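Long-range contact in putative metal-sulfur cluster biosynthesis proteins YuaD (Bacillus subtilis, PDB 1ORU), which is of unknown function but carries a MOSC domain, which probably binds molybdenum and pyridoxal phosphate: residues 11-25 and 90-102. Sequence-based numbering, arbitrary orientation.
Sequences KAEGLYIADTKSFVT and LPEWLGANVAVSG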
# COMPACT_ATOMS: atom_id res chain seq x y z
N LYS A 11 -7.49 -7.71 19.40
CA LYS A 11 -8.67 -8.54 19.21
C LYS A 11 -9.68 -7.99 18.22
O LYS A 11 -9.90 -6.78 18.15
CB LYS A 11 -9.35 -8.74 20.57
CG LYS A 11 -10.65 -9.52 20.55
CD LYS A 11 -11.21 -9.66 21.96
CE LYS A 11 -12.50 -10.44 22.01
NZ LYS A 11 -13.05 -10.50 23.40
N ALA A 12 -10.30 -8.88 17.46
CA ALA A 12 -11.33 -8.49 16.51
C ALA A 12 -12.64 -8.64 17.28
O ALA A 12 -13.15 -9.75 17.44
CB ALA A 12 -11.32 -9.42 15.29
N GLU A 13 -13.17 -7.53 17.79
CA GLU A 13 -14.42 -7.53 18.56
C GLU A 13 -15.63 -7.80 17.69
O GLU A 13 -16.57 -8.48 18.12
CB GLU A 13 -14.63 -6.20 19.27
CG GLU A 13 -13.66 -5.88 20.39
CD GLU A 13 -13.88 -6.73 21.63
OE1 GLU A 13 -14.85 -7.52 21.68
OE2 GLU A 13 -13.07 -6.61 22.58
N GLY A 14 -15.61 -7.27 16.47
CA GLY A 14 -16.74 -7.47 15.58
C GLY A 14 -16.37 -7.54 14.11
O GLY A 14 -15.37 -6.95 13.69
N LEU A 15 -17.17 -8.28 13.35
CA LEU A 15 -16.97 -8.44 11.91
C LEU A 15 -18.28 -8.01 11.26
O LEU A 15 -19.36 -8.29 11.79
CB LEU A 15 -16.66 -9.90 11.57
CG LEU A 15 -15.46 -10.52 12.28
CD1 LEU A 15 -15.34 -11.98 11.87
CD2 LEU A 15 -14.18 -9.75 11.92
N TYR A 16 -18.20 -7.33 10.12
CA TYR A 16 -19.40 -6.84 9.45
C TYR A 16 -19.27 -6.85 7.93
O TYR A 16 -18.17 -6.73 7.39
CB TYR A 16 -19.69 -5.40 9.89
CG TYR A 16 -19.45 -5.11 11.36
CD1 TYR A 16 -20.51 -5.08 12.26
CD2 TYR A 16 -18.17 -4.86 11.84
CE1 TYR A 16 -20.30 -4.79 13.60
CE2 TYR A 16 -17.94 -4.58 13.18
CZ TYR A 16 -19.00 -4.54 14.05
OH TYR A 16 -18.78 -4.25 15.38
N ILE A 17 -20.40 -6.97 7.25
CA ILE A 17 -20.39 -6.98 5.79
C ILE A 17 -21.43 -6.03 5.22
O ILE A 17 -22.48 -5.80 5.83
CB ILE A 17 -20.67 -8.40 5.25
CG1 ILE A 17 -20.40 -8.44 3.74
CG2 ILE A 17 -22.12 -8.78 5.52
CD1 ILE A 17 -20.55 -9.82 3.13
N ALA A 18 -21.13 -5.47 4.05
CA ALA A 18 -22.04 -4.57 3.35
C ALA A 18 -22.56 -5.43 2.20
O ALA A 18 -21.96 -5.46 1.13
CB ALA A 18 -21.29 -3.36 2.81
N ASP A 19 -23.66 -6.15 2.44
CA ASP A 19 -24.21 -7.05 1.43
C ASP A 19 -25.18 -6.41 0.44
O ASP A 19 -25.69 -7.09 -0.45
CB ASP A 19 -24.87 -8.25 2.11
CG ASP A 19 -26.03 -7.86 3.01
OD1 ASP A 19 -25.85 -6.99 3.89
OD2 ASP A 19 -27.13 -8.43 2.83
N THR A 20 -25.42 -5.11 0.59
CA THR A 20 -26.30 -4.39 -0.32
C THR A 20 -25.57 -3.14 -0.79
O THR A 20 -24.36 -3.01 -0.58
CB THR A 20 -27.62 -3.97 0.36
OG1 THR A 20 -27.36 -2.97 1.37
CG2 THR A 20 -28.28 -5.16 1.02
N LYS A 21 -26.30 -2.22 -1.41
CA LYS A 21 -25.71 -0.98 -1.89
C LYS A 21 -25.39 -0.01 -0.75
O LYS A 21 -24.61 0.92 -0.92
CB LYS A 21 -26.66 -0.30 -2.89
CG LYS A 21 -26.83 -1.04 -4.21
CD LYS A 21 -27.41 -2.44 -4.03
CE LYS A 21 -28.79 -2.41 -3.39
NZ LYS A 21 -29.36 -3.78 -3.23
N SER A 22 -26.00 -0.23 0.41
CA SER A 22 -25.77 0.62 1.57
C SER A 22 -24.38 0.38 2.14
O SER A 22 -23.93 -0.76 2.19
CB SER A 22 -26.81 0.32 2.66
OG SER A 22 -26.46 0.96 3.87
N PHE A 23 -23.71 1.44 2.59
CA PHE A 23 -22.38 1.23 3.15
C PHE A 23 -22.44 0.91 4.64
O PHE A 23 -21.42 0.58 5.24
CB PHE A 23 -21.45 2.43 2.87
CG PHE A 23 -21.79 3.68 3.63
CD1 PHE A 23 -21.63 3.74 5.01
CD2 PHE A 23 -22.23 4.82 2.96
CE1 PHE A 23 -21.89 4.92 5.71
CE2 PHE A 23 -22.49 6.00 3.64
CZ PHE A 23 -22.31 6.05 5.02
N VAL A 24 -23.62 1.01 5.23
CA VAL A 24 -23.78 0.67 6.64
C VAL A 24 -23.76 -0.85 6.67
O VAL A 24 -24.62 -1.51 6.08
CB VAL A 24 -25.10 1.22 7.22
CG1 VAL A 24 -25.34 0.67 8.61
CG2 VAL A 24 -25.04 2.74 7.26
N THR A 25 -22.76 -1.40 7.34
CA THR A 25 -22.58 -2.84 7.41
C THR A 25 -23.42 -3.53 8.48
O THR A 25 -24.00 -2.88 9.35
CB THR A 25 -21.09 -3.15 7.65
OG1 THR A 25 -20.64 -2.46 8.83
CG2 THR A 25 -20.26 -2.67 6.47
N LEU A 90 -21.31 3.43 16.46
CA LEU A 90 -21.19 2.02 16.10
C LEU A 90 -20.36 1.82 14.83
O LEU A 90 -20.49 2.57 13.87
CB LEU A 90 -22.58 1.42 15.89
CG LEU A 90 -23.53 1.49 17.09
CD1 LEU A 90 -24.84 0.80 16.73
CD2 LEU A 90 -22.89 0.84 18.30
N PRO A 91 -19.50 0.79 14.83
CA PRO A 91 -18.66 0.52 13.65
C PRO A 91 -19.50 0.41 12.37
O PRO A 91 -19.05 0.81 11.30
CB PRO A 91 -17.97 -0.79 14.02
CG PRO A 91 -17.79 -0.66 15.51
CD PRO A 91 -19.15 -0.12 15.94
N GLU A 92 -20.71 -0.14 12.50
CA GLU A 92 -21.60 -0.32 11.36
C GLU A 92 -21.90 0.99 10.65
O GLU A 92 -21.95 1.05 9.42
CB GLU A 92 -22.93 -0.95 11.81
CG GLU A 92 -22.80 -2.35 12.38
CD GLU A 92 -22.78 -2.38 13.89
OE1 GLU A 92 -22.01 -1.60 14.50
OE2 GLU A 92 -23.53 -3.19 14.48
N TRP A 93 -22.11 2.04 11.43
CA TRP A 93 -22.42 3.35 10.88
C TRP A 93 -21.27 3.89 10.04
O TRP A 93 -21.49 4.69 9.12
CB TRP A 93 -22.73 4.34 12.00
CG TRP A 93 -23.83 3.92 12.92
CD1 TRP A 93 -24.74 2.92 12.71
CD2 TRP A 93 -24.15 4.50 14.18
NE1 TRP A 93 -25.62 2.85 13.77
CE2 TRP A 93 -25.28 3.81 14.69
CE3 TRP A 93 -23.60 5.54 14.94
CZ2 TRP A 93 -25.86 4.13 15.92
CZ3 TRP A 93 -24.18 5.86 16.16
CH2 TRP A 93 -25.30 5.16 16.64
N LEU A 94 -20.06 3.46 10.36
CA LEU A 94 -18.88 3.92 9.63
C LEU A 94 -18.53 2.97 8.50
O LEU A 94 -17.52 3.15 7.82
CB LEU A 94 -17.69 4.05 10.59
CG LEU A 94 -17.90 4.96 11.81
CD1 LEU A 94 -16.65 4.94 12.69
CD2 LEU A 94 -18.21 6.37 11.36
N GLY A 95 -19.36 1.95 8.29
CA GLY A 95 -19.13 0.99 7.24
C GLY A 95 -17.91 0.11 7.46
O GLY A 95 -17.30 -0.39 6.50
N ALA A 96 -17.54 -0.09 8.72
CA ALA A 96 -16.38 -0.92 9.03
C ALA A 96 -16.66 -2.41 8.81
O ALA A 96 -17.79 -2.86 8.96
CB ALA A 96 -15.95 -0.68 10.47
N ASN A 97 -15.62 -3.16 8.46
CA ASN A 97 -15.74 -4.60 8.26
C ASN A 97 -15.18 -5.31 9.48
O ASN A 97 -15.55 -6.44 9.78
CB ASN A 97 -14.95 -5.03 7.02
CG ASN A 97 -15.51 -4.43 5.75
OD1 ASN A 97 -16.66 -4.67 5.39
ND2 ASN A 97 -14.69 -3.63 5.08
N VAL A 98 -14.28 -4.64 10.18
CA VAL A 98 -13.68 -5.20 11.38
C VAL A 98 -13.55 -4.12 12.44
O VAL A 98 -13.09 -3.01 12.17
CB VAL A 98 -12.26 -5.78 11.11
CG1 VAL A 98 -11.73 -6.46 12.37
CG2 VAL A 98 -12.31 -6.76 9.95
N ALA A 99 -14.00 -4.43 13.64
CA ALA A 99 -13.89 -3.51 14.75
C ALA A 99 -12.94 -4.21 15.71
O ALA A 99 -13.24 -5.31 16.19
CB ALA A 99 -15.25 -3.27 15.40
N VAL A 100 -11.80 -3.59 15.98
CA VAL A 100 -10.82 -4.19 16.88
C VAL A 100 -10.77 -3.48 18.23
O VAL A 100 -11.21 -2.34 18.36
CB VAL A 100 -9.40 -4.15 16.26
CG1 VAL A 100 -9.40 -4.88 14.93
CG2 VAL A 100 -8.94 -2.71 16.09
N SER A 101 -10.27 -4.19 19.23
CA SER A 101 -10.11 -3.62 20.57
C SER A 101 -8.64 -3.84 20.92
O SER A 101 -7.99 -4.75 20.39
CB SER A 101 -11.03 -4.28 21.60
OG SER A 101 -10.72 -5.64 21.84
N GLY A 102 -8.11 -3.00 21.80
CA GLY A 102 -6.72 -3.12 22.16
C GLY A 102 -5.83 -2.32 21.24
O GLY A 102 -4.61 -2.46 21.26
O HOH W 1 -21.02 -3.20 16.57
O HOH W 2 -18.97 -0.46 4.09
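Y16 lies at the middle of this contact, its ring lodged between the strand 98-101 and the turn before it. CE2 of Y16 rests 3.7 Å from CB of A99, which meets the ring at its edge, while P91 crosses near the hydroxyl end. E92 crosses the ring at about a right angle; its chain bends at chi2 (99°) and brings CD to 3.5 Å from Y16 CE1, the carboxylate turned 41° from the ring plane. A water joins the two polar ends, bound by Y16 OH and donating to E92 OE1. A leucine in place of Y16 would probably leave P91 and A99 poorly covered and this water without its phenolic partner. The same ring keeps G14 bare, since a CB there would run into the hydroxyl. On the face of the sheet opposite A99, L15 and V98 lie side by side, pointing the same way.

The backbones pair antiparallel, with a classic beta bulge where E13 and G14 both face A99. G14 N bonds A99 O at 3.1 Å; the bond from E13 N to the same oxygen is weak. The bulge turns the E13 side chain toward the strand 98-101, and S101 OG donates to its OE2 (2.6 Å) on the anti side. Beyond the strand 11-17 the chain loops back, and T25 OG1, between its backbone N and carbonyl carbon (chi1 55°), donates to A96 O at 2.9 Å. A second water lies within hydrogen-bonding distance of both F23 O and G95 O and probably links them.

The strand 98-101 thus fills a place in the mixed sheet between 5-17 and the parallel strand 69-73. Helix 74-84 packs on A99 and S101 through I74 and E75, while helix 133-142 receives F23 and W93, the latter stacked on Y142.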